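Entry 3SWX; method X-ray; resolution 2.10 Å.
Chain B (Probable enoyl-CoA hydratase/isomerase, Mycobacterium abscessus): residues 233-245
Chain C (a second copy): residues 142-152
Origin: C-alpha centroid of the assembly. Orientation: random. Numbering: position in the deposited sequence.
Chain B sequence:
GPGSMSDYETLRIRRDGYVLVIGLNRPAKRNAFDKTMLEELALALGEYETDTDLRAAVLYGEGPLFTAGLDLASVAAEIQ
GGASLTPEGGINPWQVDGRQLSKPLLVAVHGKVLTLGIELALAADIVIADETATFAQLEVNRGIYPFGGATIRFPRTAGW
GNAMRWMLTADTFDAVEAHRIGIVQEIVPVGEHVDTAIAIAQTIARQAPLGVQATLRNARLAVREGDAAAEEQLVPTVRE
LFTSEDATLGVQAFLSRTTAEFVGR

Chain B, residues 233-245: QLVPTVRELFTSE
Chain C 142-152: RGIYPFGGATI

A helix of chain B, already under way at Q233(B) and kinked where P236(B) offers no amide hydrogen to the preceding turn, lies against an extended, looping segment of chain C; together they bury 576 Å². The chains run in opposite directions: L234(B) CA lies 5.2 Å from F147(C) CA, and L241(B) CA 5.8 Å from I144(C) CA. Beyond F147(C), two glycines lead into a helix starting at A150(C); G149(C), at phi/psi 108/-9, adopts a conformation that favours glycine.

L234(B) (m, t) has the largest area covered by the chain C stretch, 108 Å². Its CD1 reaches F147(C) O at 3.7 Å and its CD2 lies 3.8 Å from T151(C) OG1, filling the hollow where the loop turns into its helix. One turn on, V238(B) (p) wedges among three side chains: CG2 lies over one face of the F147(C) ring, 4.0 Å from its centroid, and 4.0 Å from I144(C) CB, while CB meets Y145(C) CE1 at 4.0 Å. A compact, branched residue suits this narrow site.

The CA-to-CB bond of Y145(C) (chi1 86°, chi2 -56°) points sideways, but the end of the side chain comes nearer the helix, slanting toward L234(B). L241(B) CD1 packs 3.6 Å from Y145(C) CD1, and Y145(C) OH donates a hydrogen bond to L234(B) O at 2.8 Å, a carbonyl that also accepts V238(B) N at 3.1 Å. T237(B) CB approaches Y145(C) OH to 3.5 Å, while T237(B) OG1 (chi1 m) bonds Q233(B) O at 2.7 Å, satisfying its hydroxyl within the helix.

The aromatic packing recurs with roles exchanged: I144(C) (p, t) sets CG2 over one face of the F242(B) ring (chi1 -85°, chi2 -54°), 4.1 Å from its centroid. Nearby, a water donates to both S244(B) OG (2.8 Å) and G143(C) O (2.7 Å), bridging chains where direct contact is loose. S244(B) OG (p) donates to L241(B) O at 2.7 Å.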

# COMPACT_ATOMS: atom_id res chain seq x y z
N GLN B 233 17.02 -13.36 4.11
CA GLN B 233 17.81 -12.75 5.17
C GLN B 233 17.19 -12.84 6.58
O GLN B 233 17.86 -12.52 7.54
CB GLN B 233 18.03 -11.26 4.86
CG GLN B 233 18.74 -10.99 3.57
CD GLN B 233 20.11 -11.58 3.53
OE1 GLN B 233 20.71 -11.87 4.57
NE2 GLN B 233 20.63 -11.76 2.31
N LEU B 234 15.91 -13.23 6.71
CA LEU B 234 15.21 -13.08 8.00
C LEU B 234 15.89 -13.83 9.15
O LEU B 234 16.27 -13.21 10.17
CB LEU B 234 13.75 -13.53 7.89
CG LEU B 234 12.83 -12.64 7.05
CD1 LEU B 234 11.50 -13.34 6.87
CD2 LEU B 234 12.67 -11.26 7.69
N VAL B 235 16.07 -15.14 8.99
CA VAL B 235 16.69 -15.97 10.05
C VAL B 235 18.21 -15.71 10.16
O VAL B 235 18.73 -15.61 11.27
CB VAL B 235 16.37 -17.50 9.86
CG1 VAL B 235 17.09 -18.36 10.93
CG2 VAL B 235 14.86 -17.76 9.89
N PRO B 236 18.94 -15.60 9.04
CA PRO B 236 20.37 -15.25 9.22
C PRO B 236 20.60 -13.94 9.99
O PRO B 236 21.53 -13.84 10.78
CB PRO B 236 20.89 -15.15 7.79
CG PRO B 236 20.03 -16.08 7.04
CD PRO B 236 18.66 -16.02 7.66
N THR B 237 19.77 -12.93 9.75
CA THR B 237 19.86 -11.68 10.47
C THR B 237 19.51 -11.85 11.95
O THR B 237 20.20 -11.32 12.81
CB THR B 237 18.98 -10.62 9.83
OG1 THR B 237 19.40 -10.46 8.47
CG2 THR B 237 19.05 -9.27 10.59
N VAL B 238 18.47 -12.62 12.28
CA VAL B 238 18.17 -12.80 13.70
C VAL B 238 19.24 -13.60 14.40
O VAL B 238 19.53 -13.35 15.58
CB VAL B 238 16.76 -13.37 14.00
CG1 VAL B 238 16.74 -14.92 13.95
CG2 VAL B 238 16.31 -12.85 15.37
N ARG B 239 19.85 -14.54 13.69
CA ARG B 239 20.95 -15.35 14.25
C ARG B 239 22.12 -14.45 14.64
O ARG B 239 22.64 -14.55 15.76
CB ARG B 239 21.38 -16.40 13.24
CG ARG B 239 22.46 -17.39 13.72
CD ARG B 239 22.78 -18.43 12.61
NE ARG B 239 21.54 -18.95 11.99
CZ ARG B 239 21.37 -19.26 10.70
NH1 ARG B 239 22.36 -19.13 9.80
NH2 ARG B 239 20.19 -19.71 10.29
N GLU B 240 22.51 -13.56 13.73
CA GLU B 240 23.57 -12.58 13.98
C GLU B 240 23.25 -11.66 15.14
O GLU B 240 24.15 -11.34 15.92
CB GLU B 240 23.83 -11.72 12.74
N LEU B 241 22.00 -11.22 15.27
CA LEU B 241 21.59 -10.37 16.38
C LEU B 241 21.63 -11.12 17.72
O LEU B 241 22.07 -10.56 18.71
CB LEU B 241 20.21 -9.75 16.15
CG LEU B 241 20.11 -8.71 15.02
CD1 LEU B 241 18.65 -8.34 14.79
CD2 LEU B 241 20.95 -7.48 15.29
N PHE B 242 21.20 -12.39 17.74
CA PHE B 242 21.27 -13.23 18.97
C PHE B 242 22.70 -13.32 19.50
O PHE B 242 22.93 -13.67 20.66
CB PHE B 242 20.73 -14.65 18.73
CG PHE B 242 19.24 -14.75 18.88
CD1 PHE B 242 18.62 -14.32 20.05
CD2 PHE B 242 18.46 -15.29 17.87
CE1 PHE B 242 17.25 -14.41 20.19
CE2 PHE B 242 17.09 -15.38 18.02
CZ PHE B 242 16.48 -14.94 19.18
N THR B 243 23.63 -12.96 18.63
CA THR B 243 25.05 -12.97 18.88
C THR B 243 25.54 -11.70 19.58
O THR B 243 26.64 -11.66 20.16
CB THR B 243 25.75 -13.15 17.50
OG1 THR B 243 26.13 -14.52 17.36
CG2 THR B 243 26.93 -12.20 17.29
N SER B 244 24.72 -10.65 19.52
CA SER B 244 25.11 -9.34 20.01
C SER B 244 24.95 -9.25 21.54
O SER B 244 24.15 -9.97 22.15
CB SER B 244 24.28 -8.25 19.32
OG SER B 244 22.96 -8.24 19.82
N GLU B 245 25.71 -8.34 22.14
CA GLU B 245 25.54 -8.04 23.57
C GLU B 245 24.11 -7.63 23.90
O GLU B 245 23.57 -8.00 24.96
CB GLU B 245 26.43 -6.87 23.97
CG GLU B 245 27.87 -7.19 24.03
CD GLU B 245 28.61 -6.14 24.80
OE1 GLU B 245 29.59 -5.61 24.24
OE2 GLU B 245 28.18 -5.82 25.94
N ARG C 142 13.63 -6.18 22.83
CA ARG C 142 14.28 -7.36 23.37
C ARG C 142 15.62 -7.67 22.71
O ARG C 142 16.19 -8.75 22.90
CB ARG C 142 13.29 -8.51 23.27
CG ARG C 142 12.01 -8.15 24.03
CD ARG C 142 10.93 -9.15 23.89
NE ARG C 142 9.80 -8.84 24.75
CZ ARG C 142 8.68 -9.56 24.77
NH1 ARG C 142 8.54 -10.61 23.95
NH2 ARG C 142 7.69 -9.23 25.59
N GLY C 143 16.19 -6.70 22.00
CA GLY C 143 17.50 -6.87 21.41
C GLY C 143 17.56 -7.53 20.04
O GLY C 143 18.64 -7.69 19.50
N ILE C 144 16.41 -7.91 19.48
CA ILE C 144 16.36 -8.54 18.15
C ILE C 144 15.56 -7.62 17.19
O ILE C 144 15.67 -6.40 17.27
CB ILE C 144 15.83 -10.03 18.22
CG1 ILE C 144 14.48 -10.14 18.90
CG2 ILE C 144 16.79 -10.91 18.97
CD1 ILE C 144 13.70 -11.43 18.53
N TYR C 145 14.80 -8.20 16.26
CA TYR C 145 13.96 -7.41 15.34
C TYR C 145 12.86 -8.33 14.83
O TYR C 145 12.90 -9.53 15.12
CB TYR C 145 14.80 -6.85 14.20
CG TYR C 145 14.96 -7.81 13.03
CD1 TYR C 145 15.49 -9.08 13.24
CD2 TYR C 145 14.60 -7.45 11.74
CE1 TYR C 145 15.67 -9.97 12.18
CE2 TYR C 145 14.76 -8.34 10.68
CZ TYR C 145 15.29 -9.60 10.93
OH TYR C 145 15.47 -10.51 9.92
N PRO C 146 11.87 -7.79 14.09
CA PRO C 146 10.79 -8.68 13.64
C PRO C 146 11.22 -9.56 12.49
O PRO C 146 11.49 -9.06 11.41
CB PRO C 146 9.69 -7.71 13.18
CG PRO C 146 10.09 -6.37 13.72
CD PRO C 146 11.57 -6.38 13.82
N PHE C 147 11.25 -10.88 12.72
CA PHE C 147 11.80 -11.79 11.71
C PHE C 147 10.77 -12.77 11.18
O PHE C 147 11.12 -13.77 10.54
CB PHE C 147 13.07 -12.49 12.21
CG PHE C 147 12.85 -13.41 13.37
CD1 PHE C 147 12.81 -14.78 13.18
CD2 PHE C 147 12.73 -12.91 14.66
CE1 PHE C 147 12.61 -15.64 14.27
CE2 PHE C 147 12.53 -13.76 15.75
CZ PHE C 147 12.47 -15.12 15.55
N GLY C 148 9.50 -12.46 11.39
CA GLY C 148 8.40 -13.30 10.91
C GLY C 148 7.61 -12.69 9.77
O GLY C 148 6.48 -13.11 9.48
N GLY C 149 8.20 -11.70 9.11
CA GLY C 149 7.60 -11.10 7.93
C GLY C 149 7.03 -9.69 8.11
O GLY C 149 6.67 -9.06 7.11
N ALA C 150 6.95 -9.19 9.34
CA ALA C 150 6.49 -7.80 9.53
C ALA C 150 7.30 -6.78 8.69
O ALA C 150 6.75 -5.79 8.20
CB ALA C 150 6.51 -7.39 11.01
N THR C 151 8.59 -7.02 8.50
CA THR C 151 9.41 -6.06 7.73
C THR C 151 9.00 -5.96 6.26
O THR C 151 9.24 -4.94 5.61
CB THR C 151 10.92 -6.42 7.77
OG1 THR C 151 11.10 -7.79 7.36
CG2 THR C 151 11.48 -6.21 9.17
N ILE C 152 8.42 -7.03 5.75
CA ILE C 152 7.93 -7.09 4.38
C ILE C 152 6.48 -6.61 4.34
O ILE C 152 6.14 -5.69 3.58
CB ILE C 152 8.02 -8.55 3.85
CG1 ILE C 152 9.48 -8.99 3.80
CG2 ILE C 152 7.38 -8.68 2.47
CD1 ILE C 152 9.68 -10.50 3.75
O HOH W 1 20.97 -6.41 19.04